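Long-range contacts in GTP pyrophosphokinase (Streptococcus pneumoniae, PDB 2BE3), which probably transfers a pyrophosphate group from ATP to GTP or GDP to make the alarmone (p)ppGpp, as other RelA/SpoT-family synthetases do: residues 41-46 against 82-87; 48-53 against 71-76; 119-124 against 144-149. All coordinates share one frame; numbering follows the deposited sequence. Where two conformers were deposited one is given.

Contact 1 (41-46 against 82-87)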
loop_
_atom_site.group_PDB
_atom_site.type_symbol
_atom_site.label_atom_id
_atom_site.label_comp_id
_atom_site.label_asym_id
_atom_site.label_seq_id
_atom_site.Cartn_x
_atom_site.Cartn_y
_atom_site.Cartn_z
ATOM N N PRO A 41 4.824 15.128 -12.624
ATOM C CA PRO A 41 3.885 14.984 -13.769
ATOM C C PRO A 41 2.454 14.675 -13.284
ATOM O O PRO A 41 1.475 15.276 -13.785
ATOM C CB PRO A 41 4.437 13.808 -14.570
ATOM C CG PRO A 41 5.543 13.198 -13.728
ATOM C CD PRO A 41 5.963 14.194 -12.697
ATOM N N ILE A 42 2.367 13.806 -12.275
ATOM C CA ILE A 42 1.120 13.430 -11.635
ATOM C C ILE A 42 0.611 14.503 -10.710
ATOM O O ILE A 42 1.305 14.841 -9.764
ATOM C CB ILE A 42 1.330 12.131 -10.809
ATOM C CG1 ILE A 42 1.832 11.011 -11.742
ATOM C CG2 ILE A 42 0.063 11.790 -9.986
ATOM C CD1 ILE A 42 2.184 9.718 -11.072
ATOM N N GLU A 43 -0.613 15.000 -10.940
ATOM C CA GLU A 43 -1.240 15.933 -10.031
ATOM C C GLU A 43 -2.222 15.309 -9.071
ATOM O O GLU A 43 -2.279 15.687 -7.911
ATOM C CB GLU A 43 -2.021 17.004 -10.805
ATOM C CG GLU A 43 -1.248 17.697 -11.904
ATOM C CD GLU A 43 -1.841 19.051 -12.255
ATOM O OE1 GLU A 43 -2.634 19.610 -11.451
ATOM O OE2 GLU A 43 -1.500 19.565 -13.337
ATOM N N PHE A 44 -3.072 14.441 -9.602
ATOM C CA PHE A 44 -4.176 13.865 -8.852
ATOM C C PHE A 44 -4.219 12.390 -9.141
ATOM O O PHE A 44 -3.921 11.959 -10.243
ATOM C CB PHE A 44 -5.530 14.501 -9.200
ATOM C CG PHE A 44 -5.579 15.996 -8.997
ATOM C CD1 PHE A 44 -5.576 16.547 -7.707
ATOM C CD2 PHE A 44 -5.633 16.855 -10.097
ATOM C CE1 PHE A 44 -5.594 17.951 -7.523
ATOM C CE2 PHE A 44 -5.674 18.275 -9.918
ATOM C CZ PHE A 44 -5.643 18.808 -8.638
ATOM N N VAL A 45 -4.531 11.622 -8.109
ATOM C CA VAL A 45 -4.742 10.217 -8.233
ATOM C C VAL A 45 -6.053 9.848 -7.584
ATOM O O VAL A 45 -6.313 10.157 -6.441
ATOM C CB VAL A 45 -3.603 9.345 -7.649
ATOM C CG1 VAL A 45 -3.960 7.828 -7.813
ATOM C CG2 VAL A 45 -2.283 9.672 -8.297
ATOM N N THR A 46 -6.805 9.043 -8.314
ATOM C CA THR A 46 -8.138 8.636 -7.929
ATOM C C THR A 46 -8.243 7.120 -8.183
ATOM O O THR A 46 -7.469 6.582 -8.962
ATOM C CB THR A 46 -9.063 9.520 -8.749
ATOM O OG1 THR A 46 -9.454 10.635 -7.916
ATOM C CG2 THR A 46 -10.221 8.856 -9.224
HETATM N N MSE A 82 -4.074 11.775 -13.055
HETATM C CA MSE A 82 -4.226 13.054 -13.728
HETATM C C MSE A 82 -2.874 13.727 -13.897
HETATM O O MSE A 82 -2.119 13.845 -12.945
HETATM C CB MSE A 82 -5.194 13.957 -12.941
HETATM C CG MSE A 82 -6.598 14.084 -13.589
HETATM SE SE MSE A 82 -7.572 12.332 -13.802
HETATM C CE MSE A 82 -7.712 11.857 -11.724
ATOM N N VAL A 83 -2.561 14.123 -15.123
ATOM C CA VAL A 83 -1.277 14.705 -15.470
ATOM C C VAL A 83 -1.531 16.076 -16.064
ATOM O O VAL A 83 -2.647 16.369 -16.515
ATOM C CB VAL A 83 -0.444 13.803 -16.477
ATOM C CG1 VAL A 83 -0.149 12.407 -15.877
ATOM C CG2 VAL A 83 -1.154 13.661 -17.821
ATOM N N GLN A 84 -0.504 16.923 -16.056
ATOM C CA GLN A 84 -0.611 18.254 -16.590
ATOM C C GLN A 84 -0.684 18.243 -18.121
ATOM O O GLN A 84 -1.601 18.842 -18.716
ATOM C CB GLN A 84 0.608 19.031 -16.137
ATOM C CG GLN A 84 0.455 20.503 -16.107
ATOM C CD GLN A 84 1.561 21.183 -15.332
ATOM O OE1 GLN A 84 2.734 20.759 -15.357
ATOM N NE2 GLN A 84 1.200 22.274 -14.650
ATOM N N PHE A 85 0.264 17.558 -18.767
ATOM C CA PHE A 85 0.391 17.621 -20.220
ATOM C C PHE A 85 0.154 16.276 -20.887
ATOM O O PHE A 85 0.499 15.229 -20.334
ATOM C CB PHE A 85 1.796 18.085 -20.591
ATOM C CG PHE A 85 2.123 19.485 -20.147
ATOM C CD1 PHE A 85 1.643 20.579 -20.855
ATOM C CD2 PHE A 85 2.948 19.705 -19.052
ATOM C CE1 PHE A 85 1.946 21.856 -20.470
ATOM C CE2 PHE A 85 3.269 21.004 -18.671
ATOM C CZ PHE A 85 2.757 22.077 -19.374
ATOM N N VAL A 86 -0.394 16.310 -22.097
ATOM C CA VAL A 86 -0.440 15.118 -22.965
ATOM C C VAL A 86 0.919 14.383 -23.006
ATOM O O VAL A 86 0.984 13.162 -22.905
ATOM C CB VAL A 86 -0.852 15.494 -24.435
ATOM C CG1 VAL A 86 -0.745 14.273 -25.396
ATOM C CG2 VAL A 86 -2.215 16.071 -24.474
ATOM N N ASP A 87 2.002 15.138 -23.180
ATOM C CA ASP A 87 3.326 14.550 -23.290
ATOM C C ASP A 87 3.833 14.034 -21.928
ATOM O O ASP A 87 4.870 13.412 -21.858
ATOM C CB ASP A 87 4.279 15.592 -23.857
ATOM C CG ASP A 87 4.115 15.807 -25.371
ATOM O OD1 ASP A 87 3.252 15.211 -26.053
ATOM O OD2 ASP A 87 4.894 16.600 -25.916
#
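Glu43 and Phe44 both sit opposite Met82, a selenomethionine, and two backbone bonds define the pairing. Glu43 N donates to Met82 O at 2.8 Å, and Met82 N donates to Phe44 O at the same length with an N-H...O angle of 174°. Ile42 then pairs with Val83, so the register slips by one residue. Beyond the slip the ladder frays: Gln84 N reaches Pro41 O only through a weak bond of 3.4 Å, while Val83 CA brings its hydrogen to the same oxygen.

The side chains divide between two faces. On that of Phe44, CB of Phe44 and CB of Met82 lie 3.8 Å apart, and the two side chains cross at about a right angle. Phe44 CG is anti to its carbonyl carbon (chi1 -57°), which carries the ring away from the neighbouring strand, leaving Met82 CB near the ring's edge. The Met82 chain bends at chi2 and again at chi3, curling its methyl CE back over the partner strand to 4.0 Å from Thr46 CB. Leu148 packs against both Phe44 and Met82. Glu43, the extra residue, stretches beyond CG to lay OE2 3.5 Å from Gln84 CG, a contact with the aliphatic stem. On the opposite face, Ile42 and Val83 both pack on Val92 of helix 89-97.

Two residues facing one, with the register shifted by one, define a classic beta bulge, here joining strand 42-49, outermost within this chain, to strand 77-83 of the mixed sheet.

Contact 2 (48-53 against 71-76)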
loop_
_atom_site.group_PDB
_atom_site.type_symbol
_atom_site.label_atom_id
_atom_site.label_comp_id
_atom_site.label_asym_id
_atom_site.label_seq_id
_atom_site.Cartn_x
_atom_site.Cartn_y
_atom_site.Cartn_z
ATOM N N ARG A 48 -11.299 3.506 -7.768
ATOM C CA ARG A 48 -12.578 2.931 -7.369
ATOM C C ARG A 48 -12.618 1.430 -7.704
ATOM O O ARG A 48 -12.061 1.016 -8.669
ATOM C CB ARG A 48 -13.721 3.645 -8.107
ATOM C CG ARG A 48 -13.560 3.632 -9.642
ATOM C CD ARG A 48 -14.641 2.816 -10.203
ATOM N NE ARG A 48 -14.506 2.388 -11.608
ATOM C CZ ARG A 48 -13.842 1.314 -12.067
ATOM N NH1 ARG A 48 -13.105 0.531 -11.263
ATOM N NH2 ARG A 48 -13.908 1.050 -13.366
ATOM N N VAL A 49 -13.303 0.641 -6.901
ATOM C CA VAL A 49 -13.748 -0.679 -7.320
ATOM C C VAL A 49 -15.079 -0.556 -8.041
ATOM O O VAL A 49 -15.964 0.119 -7.578
ATOM C CB VAL A 49 -13.898 -1.634 -6.128
ATOM C CG1 VAL A 49 -14.405 -2.977 -6.607
ATOM C CG2 VAL A 49 -12.556 -1.772 -5.441
ATOM N N LYS A 50 -15.211 -1.220 -9.183
ATOM C CA LYS A 50 -16.405 -1.115 -9.979
ATOM C C LYS A 50 -17.566 -1.589 -9.122
ATOM O O LYS A 50 -17.418 -2.569 -8.399
ATOM C CB LYS A 50 -16.226 -2.009 -11.169
ATOM C CG LYS A 50 -16.879 -1.567 -12.425
ATOM C CD LYS A 50 -16.471 -2.542 -13.484
ATOM C CE LYS A 50 -17.144 -2.183 -14.780
ATOM N NZ LYS A 50 -16.643 -0.857 -15.236
ATOM N N PRO A 51 -18.704 -0.859 -9.124
ATOM C CA PRO A 51 -19.856 -1.361 -8.386
ATOM C C PRO A 51 -20.397 -2.636 -9.003
ATOM O O PRO A 51 -20.361 -2.791 -10.222
ATOM C CB PRO A 51 -20.896 -0.254 -8.562
ATOM C CG PRO A 51 -20.172 0.901 -9.074
ATOM C CD PRO A 51 -18.969 0.447 -9.757
ATOM N N ILE A 52 -20.906 -3.524 -8.152
ATOM C CA ILE A 52 -21.475 -4.821 -8.522
ATOM C C ILE A 52 -22.460 -4.756 -9.692
ATOM O O ILE A 52 -22.437 -5.646 -10.567
ATOM C CB ILE A 52 -22.177 -5.495 -7.293
ATOM C CG1 ILE A 52 -21.152 -5.828 -6.204
ATOM C CG2 ILE A 52 -22.952 -6.749 -7.688
ATOM C CD1 ILE A 52 -21.788 -6.043 -4.835
ATOM N N GLU A 53 -23.335 -3.753 -9.737
ATOM C CA GLU A 53 -24.303 -3.699 -10.847
ATOM C C GLU A 53 -23.669 -3.216 -12.173
ATOM O O GLU A 53 -24.180 -3.529 -13.257
ATOM C CB GLU A 53 -25.599 -2.927 -10.497
ATOM C CG GLU A 53 -26.457 -3.495 -9.321
ATOM C CD GLU A 53 -27.019 -4.918 -9.533
ATOM O OE1 GLU A 53 -27.268 -5.347 -10.690
ATOM O OE2 GLU A 53 -27.226 -5.615 -8.513
ATOM N N HIS A 71 -10.669 -12.814 -15.225
ATOM C CA HIS A 71 -9.735 -12.878 -16.313
ATOM C C HIS A 71 -10.112 -11.925 -17.425
ATOM O O HIS A 71 -9.231 -11.467 -18.167
ATOM C CB HIS A 71 -9.651 -14.333 -16.861
ATOM C CG HIS A 71 -9.444 -15.364 -15.794
ATOM N ND1 HIS A 71 -8.227 -15.554 -15.167
ATOM C CD2 HIS A 71 -10.298 -16.246 -15.222
ATOM C CE1 HIS A 71 -8.330 -16.530 -14.278
ATOM N NE2 HIS A 71 -9.576 -16.970 -14.294
ATOM N N ASP A 72 -11.407 -11.660 -17.571
ATOM C CA ASP A 72 -11.920 -10.987 -18.770
ATOM C C ASP A 72 -12.254 -9.526 -18.537
ATOM O O ASP A 72 -12.144 -8.736 -19.462
ATOM C CB ASP A 72 -13.175 -11.676 -19.329
ATOM C CG ASP A 72 -12.896 -13.055 -19.957
ATOM O OD1 ASP A 72 -11.724 -13.406 -20.262
ATOM O OD2 ASP A 72 -13.893 -13.794 -20.162
ATOM N N LEU A 73 -12.683 -9.177 -17.319
ATOM C CA LEU A 73 -12.973 -7.802 -16.955
ATOM C C LEU A 73 -11.740 -7.069 -16.415
ATOM O O LEU A 73 -11.273 -7.341 -15.313
ATOM C CB LEU A 73 -14.142 -7.768 -15.950
ATOM C CG LEU A 73 -14.912 -6.459 -15.795
ATOM C CD1 LEU A 73 -15.170 -5.834 -17.155
ATOM C CD2 LEU A 73 -16.190 -6.620 -14.990
ATOM N N GLN A 74 -11.230 -6.109 -17.171
ATOM C CA GLN A 74 -9.946 -5.487 -16.846
ATOM C C GLN A 74 -9.942 -4.398 -15.757
ATOM O O GLN A 74 -8.885 -4.053 -15.235
ATOM C CB GLN A 74 -9.299 -4.958 -18.123
ATOM C CG GLN A 74 -8.828 -6.115 -19.055
ATOM C CD GLN A 74 -8.149 -5.614 -20.341
ATOM O OE1 GLN A 74 -8.546 -4.582 -20.923
ATOM N NE2 GLN A 74 -7.117 -6.335 -20.776
ATOM N N ASP A 75 -11.109 -3.886 -15.390
ATOM C CA ASP A 75 -11.131 -2.677 -14.609
ATOM C C ASP A 75 -12.070 -2.772 -13.428
ATOM O O ASP A 75 -12.641 -1.772 -13.030
ATOM C CB ASP A 75 -11.515 -1.491 -15.502
ATOM C CG ASP A 75 -12.969 -1.570 -16.009
ATOM O OD1 ASP A 75 -13.403 -2.668 -16.438
ATOM O OD2 ASP A 75 -13.688 -0.524 -15.929
ATOM N N ILE A 76 -12.245 -3.966 -12.879
ATOM C CA ILE A 76 -12.835 -4.068 -11.555
ATOM C C ILE A 76 -12.081 -3.165 -10.565
ATOM O O ILE A 76 -12.706 -2.431 -9.800
ATOM C CB ILE A 76 -12.940 -5.528 -11.076
ATOM C CG1 ILE A 76 -13.811 -6.338 -12.056
ATOM C CG2 ILE A 76 -13.568 -5.565 -9.702
ATOM C CD1 ILE A 76 -13.614 -7.847 -11.985
#
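Arg48, Lys50 and Asp75 form a salt-bridge network with Asp75 OD2 at its centre. Lys50 NZ meets this oxygen at 3.1 Å on its syn side, 30° out of the carboxylate plane. Arg48 NH2 lies 3.0 Å from the same OD2, but as a hydrogen bond that approach is weak and bent. Arg48 spends its better geometry on the backbone: NH1 and NH2 fork end-on around Asp75 O, at 2.9 Å from NH1 and 3.1 Å from NH2, with the oxygen close to the guanidinium plane. Its CG stands between the backbone N and the carbonyl carbon, and the bend at chi2 (114°) folds the chain back until Lys50 CA lies against one guanidinium face, toward its rim. Lys50 runs extended through CD and turns only at chi4 (65°) to present NZ. Asp75 is buried, and its other oxygen, OD1, takes a further salt bridge from Lys58, so both carboxylate oxygens have cationic partners.

One residue further on, Lys50 N donates to Ile76 O at 2.8 Å, and Val49 CA sends its hydrogen to the same carbonyl; these complete the tight part. The apolar part is looser. Val49 CG1 and Ile76 CG2 approach to 4.1 Å, and Lys50 CD stays 4.4 Å from Leu73 CD2. Helix 6-35 adds Ile16 and Val19 against Val49. Arg48 and Val49 are only partly exposed, so what solvent access there is lies with them; Lys50, Leu73, Asp75 and Ile76 are buried.

Asp75 also touches Glu142. An aspartate leading into strand 77-83 and touching a glutamate on neighbouring strand 137-147 is consistent with the acidic pair of the RelA/SpoT synthetase active site, which in relatives binds magnesium.

Contact 3 (119-124 against 144-149)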
loop_
_atom_site.group_PDB
_atom_site.type_symbol
_atom_site.label_atom_id
_atom_site.label_comp_id
_atom_site.label_asym_id
_atom_site.label_seq_id
_atom_site.Cartn_x
_atom_site.Cartn_y
_atom_site.Cartn_z
ATOM N N TYR A 119 -13.347 11.053 -27.288
ATOM C CA TYR A 119 -12.685 10.530 -26.077
ATOM C C TYR A 119 -11.174 10.395 -26.225
ATOM O O TYR A 119 -10.684 9.781 -27.184
ATOM C CB TYR A 119 -13.301 9.182 -25.731
ATOM C CG TYR A 119 -12.677 8.410 -24.585
ATOM C CD1 TYR A 119 -13.158 8.558 -23.286
ATOM C CD2 TYR A 119 -11.624 7.507 -24.809
ATOM C CE1 TYR A 119 -12.622 7.841 -22.204
ATOM C CE2 TYR A 119 -11.073 6.770 -23.736
ATOM C CZ TYR A 119 -11.583 6.950 -22.427
ATOM O OH TYR A 119 -11.082 6.224 -21.359
ATOM N N ARG A 120 -10.446 10.964 -25.267
ATOM C CA ARG A 120 -8.983 10.848 -25.216
ATOM C C ARG A 120 -8.632 10.310 -23.841
ATOM O O ARG A 120 -9.139 10.823 -22.837
ATOM C CB ARG A 120 -8.287 12.218 -25.418
ATOM C CG ARG A 120 -8.298 12.787 -26.843
ATOM C CD ARG A 120 -7.614 14.136 -26.900
ATOM N NE ARG A 120 -8.270 15.077 -25.978
ATOM C CZ ARG A 120 -7.637 15.962 -25.211
ATOM N NH1 ARG A 120 -6.313 16.089 -25.248
ATOM N NH2 ARG A 120 -8.332 16.723 -24.405
ATOM N N SER A 121 -7.776 9.287 -23.797
ATOM C CA SER A 121 -7.271 8.727 -22.546
ATOM C C SER A 121 -6.172 7.729 -22.872
ATOM O O SER A 121 -5.980 7.366 -24.033
ATOM C CB SER A 121 -8.389 8.002 -21.807
ATOM O OG SER A 121 -8.027 7.751 -20.469
ATOM N N TYR A 122 -5.433 7.293 -21.864
ATOM C CA TYR A 122 -4.438 6.276 -22.111
ATOM C C TYR A 122 -4.641 5.212 -21.034
ATOM O O TYR A 122 -4.712 5.542 -19.858
ATOM C CB TYR A 122 -3.025 6.870 -22.051
ATOM C CG TYR A 122 -1.943 5.952 -22.606
ATOM C CD1 TYR A 122 -1.447 6.139 -23.902
ATOM C CD2 TYR A 122 -1.406 4.907 -21.832
ATOM C CE1 TYR A 122 -0.447 5.333 -24.397
ATOM C CE2 TYR A 122 -0.412 4.073 -22.337
ATOM C CZ TYR A 122 0.060 4.300 -23.613
ATOM O OH TYR A 122 1.039 3.512 -24.148
ATOM N N HIS A 123 -4.792 3.960 -21.452
ATOM C CA HIS A 123 -5.136 2.856 -20.555
ATOM C C HIS A 123 -3.932 1.962 -20.371
ATOM O O HIS A 123 -3.325 1.534 -21.336
ATOM C CB HIS A 123 -6.307 2.029 -21.111
ATOM C CG HIS A 123 -7.571 2.822 -21.312
ATOM N ND1 HIS A 123 -8.774 2.236 -21.640
ATOM C CD2 HIS A 123 -7.807 4.158 -21.275
ATOM C CE1 HIS A 123 -9.703 3.168 -21.756
ATOM N NE2 HIS A 123 -9.141 4.346 -21.550
ATOM N N VAL A 124 -3.545 1.727 -19.133
ATOM C CA VAL A 124 -2.616 0.673 -18.873
ATOM C C VAL A 124 -3.241 -0.393 -17.979
ATOM O O VAL A 124 -3.695 -0.091 -16.871
ATOM C CB VAL A 124 -1.127 1.164 -18.628
ATOM C CG1 VAL A 124 -0.986 2.642 -18.619
ATOM C CG2 VAL A 124 -0.339 0.381 -17.565
ATOM N N GLN A 144 -5.757 4.386 -15.814
ATOM C CA GLN A 144 -5.917 5.358 -16.883
ATOM C C GLN A 144 -5.132 6.642 -16.615
ATOM O O GLN A 144 -5.024 7.101 -15.466
ATOM C CB GLN A 144 -7.383 5.668 -17.062
ATOM C CG GLN A 144 -8.104 4.562 -17.798
ATOM C CD GLN A 144 -9.430 5.020 -18.288
ATOM O OE1 GLN A 144 -9.539 6.081 -18.885
ATOM N NE2 GLN A 144 -10.462 4.248 -18.017
ATOM N N ILE A 145 -4.557 7.216 -17.659
ATOM C CA ILE A 145 -3.781 8.416 -17.478
ATOM C C ILE A 145 -4.403 9.495 -18.328
ATOM O O ILE A 145 -4.610 9.304 -19.512
ATOM C CB ILE A 145 -2.267 8.202 -17.828
ATOM C CG1 ILE A 145 -1.677 7.106 -16.953
ATOM C CG2 ILE A 145 -1.461 9.460 -17.485
ATOM C CD1 ILE A 145 -0.723 6.294 -17.646
ATOM N N ARG A 146 -4.682 10.641 -17.734
ATOM C CA ARG A 146 -5.448 11.654 -18.418
ATOM C C ARG A 146 -4.939 13.040 -18.079
ATOM O O ARG A 146 -4.448 13.245 -16.969
ATOM C CB ARG A 146 -6.888 11.584 -17.898
ATOM C CG ARG A 146 -7.633 10.396 -18.356
ATOM C CD ARG A 146 -8.962 10.347 -17.682
ATOM N NE ARG A 146 -9.670 9.188 -18.213
ATOM C CZ ARG A 146 -10.942 8.903 -17.965
ATOM N NH1 ARG A 146 -11.687 9.709 -17.212
ATOM N NH2 ARG A 146 -11.466 7.817 -18.500
ATOM N N THR A 147 -5.130 14.006 -18.982
ATOM C CA THR A 147 -5.013 15.383 -18.572
ATOM C C THR A 147 -6.315 15.797 -17.874
ATOM O O THR A 147 -7.342 15.079 -17.914
ATOM C CB THR A 147 -4.702 16.350 -19.737
ATOM O OG1 THR A 147 -5.725 16.263 -20.741
ATOM C CG2 THR A 147 -3.328 16.053 -20.336
ATOM N N LEU A 148 -6.276 16.943 -17.228
ATOM C CA LEU A 148 -7.467 17.436 -16.557
ATOM C C LEU A 148 -8.553 17.722 -17.577
ATOM O O LEU A 148 -9.704 17.440 -17.319
ATOM C CB LEU A 148 -7.128 18.653 -15.672
ATOM C CG LEU A 148 -6.460 18.202 -14.347
ATOM C CD1 LEU A 148 -7.407 17.303 -13.549
ATOM C CD2 LEU A 148 -5.156 17.422 -14.552
ATOM N N ALA A 149 -8.191 18.240 -18.748
ATOM C CA ALA A 149 -9.197 18.505 -19.775
ATOM C C ALA A 149 -9.808 17.178 -20.360
ATOM O O ALA A 149 -11.050 17.097 -20.561
ATOM C CB ALA A 149 -8.631 19.390 -20.855
HETATM O O HOH W 1 -12.838 4.979 -19.670
#
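Gln144 lies alongside His123 on the neighbouring strand, both side chains pointing the same way from a non-hydrogen-bonded antiparallel pair. Followed outward, Gln144 CB first passes Tyr122 O at 3.9 Å. CG then sits over the imidazole face of His123, 3.9 Å from the ring centroid and 30° off its normal, a CH-pi contact. CD continues across the same face with the amide turned 33° from the ring. At the tip, OE1 accepts from Ser121 OG at 2.8 Å and, within its own strand, from Arg146 NH2 at 2.6 Å. NE2 gives a hydrogen to a water at 3.0 Å and bonds Glu142 as well.

That water also bonds Tyr119 OH, which in turn shares a 2.7 Å hydrogen bond with His123 NE2; either could be the donor. Ser121 OG, anti to its backbone N (chi1 -165°), lies at the edge of the Arg146 guanidinium.

On the other face, Val124 CG1 packs on Ile145 CD1. Backbone bonds in both directions between Tyr122 and Ile145 hold the hairpin strands together, the one from Ile145 N measuring 2.8 Å.

With donors gathered around OE1, and a water and a carboxylate taking the hydrogens of NE2, the amide's orientation is fixed chemically; Gln144 thus probably helps position the His123 ring beside it.

How the contacts relate
All three contacts reach one mixed sheet, ordered 42-49, 77-83, 137-147, 122-130, 102-109. Contacts 1 and 2 share strand 42-49 but lie on opposite sides of the chain's centre, about 23 Å apart between centres; in sequence, contact 2 forms within the span that contact 1 closes, at the loop before strand 77-83. Contact 3 follows both, joining the 122-130/137-147 hairpin. It touches contact 1, about 9 Å off between centres, where Val83 N probably bonds Arg146 O. Contacts 2 and 3 come no nearer than about 6 Å between nearest atoms but share Glu142 as a neighbour. Contact 1 pairs the edge strand at one end, while contacts 2 and 3 order polar groups, consistent with a synthetase site.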